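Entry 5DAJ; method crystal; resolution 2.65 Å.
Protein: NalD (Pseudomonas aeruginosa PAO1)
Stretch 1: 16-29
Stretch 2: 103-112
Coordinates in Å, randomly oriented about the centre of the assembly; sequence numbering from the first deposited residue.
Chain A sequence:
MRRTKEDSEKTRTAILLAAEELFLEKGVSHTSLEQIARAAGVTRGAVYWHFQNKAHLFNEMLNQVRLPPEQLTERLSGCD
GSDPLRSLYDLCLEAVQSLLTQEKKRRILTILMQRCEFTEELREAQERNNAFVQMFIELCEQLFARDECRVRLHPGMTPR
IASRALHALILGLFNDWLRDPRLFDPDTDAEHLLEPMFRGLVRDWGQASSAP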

# COMPACT_ATOMS: atom_id res chain seq x y z
N LEU A 16 -17.99 -15.61 -8.69
CA LEU A 16 -17.26 -14.47 -8.11
C LEU A 16 -17.32 -14.45 -6.59
O LEU A 16 -16.33 -14.11 -5.92
CB LEU A 16 -17.74 -13.12 -8.68
CG LEU A 16 -17.41 -12.89 -10.16
CD1 LEU A 16 -18.09 -11.62 -10.65
CD2 LEU A 16 -15.91 -12.79 -10.40
N LEU A 17 -18.49 -14.78 -6.05
CA LEU A 17 -18.66 -14.87 -4.60
C LEU A 17 -17.78 -15.97 -3.99
O LEU A 17 -17.14 -15.75 -2.96
CB LEU A 17 -20.12 -15.12 -4.23
CG LEU A 17 -21.03 -13.88 -4.18
CD1 LEU A 17 -22.47 -14.31 -3.98
CD2 LEU A 17 -20.60 -12.91 -3.08
N ALA A 18 -17.77 -17.13 -4.64
CA ALA A 18 -16.92 -18.26 -4.25
C ALA A 18 -15.44 -17.89 -4.26
O ALA A 18 -14.73 -18.10 -3.27
CB ALA A 18 -17.15 -19.44 -5.18
N ALA A 19 -15.00 -17.29 -5.36
CA ALA A 19 -13.62 -16.81 -5.49
C ALA A 19 -13.26 -15.76 -4.44
O ALA A 19 -12.14 -15.76 -3.90
CB ALA A 19 -13.40 -16.24 -6.89
N GLU A 20 -14.19 -14.84 -4.18
CA GLU A 20 -14.01 -13.78 -3.16
C GLU A 20 -13.70 -14.42 -1.81
O GLU A 20 -12.72 -14.07 -1.17
CB GLU A 20 -15.25 -12.89 -3.08
CG GLU A 20 -15.18 -11.74 -2.09
CD GLU A 20 -16.49 -10.99 -1.96
OE1 GLU A 20 -17.19 -10.81 -2.98
OE2 GLU A 20 -16.82 -10.56 -0.83
N GLU A 21 -14.53 -15.37 -1.41
CA GLU A 21 -14.34 -16.10 -0.14
C GLU A 21 -13.01 -16.89 -0.10
O GLU A 21 -12.27 -16.82 0.88
CB GLU A 21 -15.54 -17.03 0.10
CG GLU A 21 -15.62 -17.88 1.31
CD GLU A 21 -16.36 -19.19 1.07
OE1 GLU A 21 -15.75 -20.27 0.81
OE2 GLU A 21 -17.59 -19.12 1.10
N LEU A 22 -12.71 -17.59 -1.19
CA LEU A 22 -11.48 -18.41 -1.28
C LEU A 22 -10.21 -17.56 -1.29
O LEU A 22 -9.28 -17.84 -0.52
CB LEU A 22 -11.48 -19.34 -2.49
CG LEU A 22 -12.03 -20.74 -2.21
CD1 LEU A 22 -13.54 -20.77 -2.33
CD2 LEU A 22 -11.41 -21.75 -3.16
N PHE A 23 -10.16 -16.56 -2.17
CA PHE A 23 -9.03 -15.62 -2.23
C PHE A 23 -8.77 -15.02 -0.86
O PHE A 23 -7.62 -14.95 -0.41
CB PHE A 23 -9.29 -14.47 -3.21
CG PHE A 23 -9.27 -14.85 -4.66
CD1 PHE A 23 -8.69 -16.03 -5.12
CD2 PHE A 23 -9.79 -13.97 -5.60
CE1 PHE A 23 -8.67 -16.34 -6.47
CE2 PHE A 23 -9.78 -14.27 -6.95
CZ PHE A 23 -9.22 -15.45 -7.39
N LEU A 24 -9.84 -14.62 -0.20
CA LEU A 24 -9.78 -13.98 1.11
C LEU A 24 -9.18 -14.90 2.19
O LEU A 24 -8.40 -14.46 3.03
CB LEU A 24 -11.17 -13.48 1.52
CG LEU A 24 -11.28 -12.54 2.70
CD1 LEU A 24 -10.48 -11.27 2.49
CD2 LEU A 24 -12.75 -12.20 2.93
N GLU A 25 -9.54 -16.17 2.13
CA GLU A 25 -9.08 -17.15 3.12
C GLU A 25 -7.72 -17.78 2.79
O GLU A 25 -6.88 -17.96 3.67
CB GLU A 25 -10.16 -18.23 3.30
CG GLU A 25 -9.94 -19.10 4.52
N LYS A 26 -7.53 -18.14 1.53
CA LYS A 26 -6.34 -18.90 1.09
C LYS A 26 -5.25 -18.06 0.43
O LYS A 26 -4.09 -18.47 0.38
CB LYS A 26 -6.76 -20.00 0.11
CG LYS A 26 -7.52 -21.16 0.74
CD LYS A 26 -8.43 -21.87 -0.26
CE LYS A 26 -7.72 -22.36 -1.51
NZ LYS A 26 -6.72 -23.44 -1.24
N GLY A 27 -5.64 -16.91 -0.11
CA GLY A 27 -4.77 -16.14 -1.00
C GLY A 27 -5.03 -16.51 -2.44
O GLY A 27 -5.54 -17.59 -2.72
N VAL A 28 -4.66 -15.63 -3.36
CA VAL A 28 -4.93 -15.82 -4.79
C VAL A 28 -4.05 -16.91 -5.42
O VAL A 28 -4.55 -17.72 -6.20
CB VAL A 28 -4.78 -14.49 -5.58
CG1 VAL A 28 -4.85 -14.71 -7.09
CG2 VAL A 28 -5.87 -13.52 -5.17
N SER A 29 -2.76 -16.90 -5.10
CA SER A 29 -1.79 -17.89 -5.61
C SER A 29 -2.22 -19.33 -5.32
O SER A 29 -2.25 -20.17 -6.22
CB SER A 29 -0.42 -17.66 -4.99
OG SER A 29 0.17 -16.49 -5.50
N GLU A 103 -19.07 -3.77 3.26
CA GLU A 103 -18.35 -5.03 3.53
C GLU A 103 -17.76 -5.66 2.26
O GLU A 103 -16.63 -6.15 2.30
CB GLU A 103 -19.25 -6.05 4.23
CG GLU A 103 -18.52 -7.33 4.65
CD GLU A 103 -19.35 -8.28 5.50
OE1 GLU A 103 -18.87 -9.41 5.74
OE2 GLU A 103 -20.47 -7.91 5.94
N LYS A 104 -18.53 -5.67 1.17
CA LYS A 104 -18.05 -6.25 -0.09
C LYS A 104 -16.77 -5.55 -0.55
O LYS A 104 -15.79 -6.22 -0.91
CB LYS A 104 -19.08 -6.17 -1.23
CG LYS A 104 -18.78 -7.16 -2.35
CD LYS A 104 -19.74 -7.04 -3.53
CE LYS A 104 -19.59 -8.20 -4.53
NZ LYS A 104 -19.93 -9.55 -4.00
N LYS A 105 -16.79 -4.21 -0.52
CA LYS A 105 -15.62 -3.38 -0.85
C LYS A 105 -14.43 -3.73 0.03
O LYS A 105 -13.32 -3.93 -0.45
CB LYS A 105 -15.94 -1.88 -0.70
CG LYS A 105 -14.98 -0.91 -1.41
CD LYS A 105 -15.19 0.54 -0.93
CE LYS A 105 -15.10 1.58 -2.04
NZ LYS A 105 -13.71 2.06 -2.26
N ARG A 106 -14.69 -3.79 1.33
CA ARG A 106 -13.66 -4.10 2.32
C ARG A 106 -13.03 -5.46 2.00
O ARG A 106 -11.81 -5.56 1.89
CB ARG A 106 -14.23 -4.10 3.74
CG ARG A 106 -13.19 -4.26 4.85
CD ARG A 106 -13.84 -4.60 6.17
NE ARG A 106 -15.08 -3.84 6.40
CZ ARG A 106 -16.27 -4.36 6.72
NH1 ARG A 106 -16.45 -5.66 6.91
NH2 ARG A 106 -17.30 -3.53 6.87
N ARG A 107 -13.87 -6.48 1.81
CA ARG A 107 -13.40 -7.84 1.51
C ARG A 107 -12.52 -7.91 0.26
O ARG A 107 -11.41 -8.44 0.29
CB ARG A 107 -14.58 -8.81 1.38
CG ARG A 107 -15.31 -9.09 2.69
CD ARG A 107 -16.63 -9.85 2.50
NE ARG A 107 -16.47 -11.10 1.76
CZ ARG A 107 -16.15 -12.29 2.28
NH1 ARG A 107 -15.96 -12.46 3.59
NH2 ARG A 107 -16.02 -13.34 1.48
N ILE A 108 -13.01 -7.33 -0.83
CA ILE A 108 -12.31 -7.36 -2.12
C ILE A 108 -11.00 -6.55 -2.08
O ILE A 108 -9.99 -6.99 -2.64
CB ILE A 108 -13.22 -6.87 -3.27
CG1 ILE A 108 -14.28 -7.94 -3.55
CG2 ILE A 108 -12.41 -6.61 -4.54
CD1 ILE A 108 -15.42 -7.48 -4.44
N LEU A 109 -11.01 -5.39 -1.44
CA LEU A 109 -9.79 -4.58 -1.32
C LEU A 109 -8.76 -5.21 -0.40
O LEU A 109 -7.56 -5.06 -0.65
CB LEU A 109 -10.09 -3.15 -0.87
CG LEU A 109 -10.78 -2.27 -1.90
CD1 LEU A 109 -11.02 -0.91 -1.29
CD2 LEU A 109 -9.98 -2.10 -3.18
N THR A 110 -9.21 -5.93 0.62
CA THR A 110 -8.29 -6.70 1.48
C THR A 110 -7.62 -7.78 0.63
O THR A 110 -6.43 -8.05 0.79
CB THR A 110 -9.02 -7.39 2.71
OG1 THR A 110 -9.75 -6.44 3.49
CG2 THR A 110 -8.12 -8.12 3.69
N ILE A 111 -8.37 -8.37 -0.30
CA ILE A 111 -7.76 -9.33 -1.23
C ILE A 111 -6.68 -8.65 -2.07
O ILE A 111 -5.54 -9.14 -2.16
CB ILE A 111 -8.79 -9.98 -2.18
CG1 ILE A 111 -9.72 -10.91 -1.40
CG2 ILE A 111 -8.08 -10.77 -3.26
CD1 ILE A 111 -10.97 -11.28 -2.16
N LEU A 112 -7.05 -7.53 -2.68
CA LEU A 112 -6.17 -6.77 -3.57
C LEU A 112 -4.84 -6.38 -2.93
O LEU A 112 -3.77 -6.53 -3.52
CB LEU A 112 -6.86 -5.50 -4.05
CG LEU A 112 -5.98 -4.52 -4.82
CD1 LEU A 112 -5.42 -5.18 -6.06
CD2 LEU A 112 -6.75 -3.26 -5.20

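Two helices, 16-26 and 103-112, cross at 50° with their axes 9.3 Å apart at closest approach, and the two stretches bury 499 Å² between them, both sides summed. Residues separated by at least 83 positions in sequence are brought together here. Of the two pairs in register, L24 and I111 come nearer, their CA atoms 5.6 Å apart, against 6.7 Å for the CA atoms of E20 and I108. Each helix is held by its own i to i+4 hydrogen bonds, so the contact between them is left entirely to side chains and the backbone surface they press against.

The polar half centres on E20. Its CA-to-CB bond points sideways, but with chi1 and chi2 both t the chain extends until the side chain sits among K104, R107, I108 and I111, a knob in a hole made by four residues. Each oxygen takes its own cationic partner: OE2 of E20 accepts from NE of R107 at 2.7 Å, with a nearly straight N-H...O angle of 165°, and OE1 of E20 accepts from NZ of K104 at 3.2 Å. Both are salt bridges. For a buried acid the lesson is plain: one carboxylate, two bases a helical turn or so apart on the facing helix, and neither oxygen left without a partner. K104 reaches its place through a long t, t, t, p chain, which also sets its NZ 3.5 Å from CD2 of L17.

R107 does a second job through its guanidinium. E20 OE2 and the CA of E21 lie at its edge, near its plane, whereas L24 covers one face, CD2 of L24 standing 3.3 Å from NH1 of R107. The flat group thus meets the carboxylate at its edge and offers a face to a leucine.

The apolar half gathers around I111, whose CA-to-CB bond points toward the first helix. CD1 of I111 lies 3.8 Å from CB of F23 and also rests against main chain, 3.4 Å from the carbonyl O of E20. CG1 of I111 meets CD1 of L24 at 4.0 Å, and CG2 of I111 meets CG2 of V28 at the same distance. V28 belongs to the loop, beyond G27, where the chain leaves helical geometry with positive phi; a CB at these backbone angles would be jammed against the preceding carbonyl O. T110 adds a methyl, its CG2 4.1 Å from CD1 of L24, while its OG1 is satisfied within its own helix by donating to O of R106 at 2.8 Å.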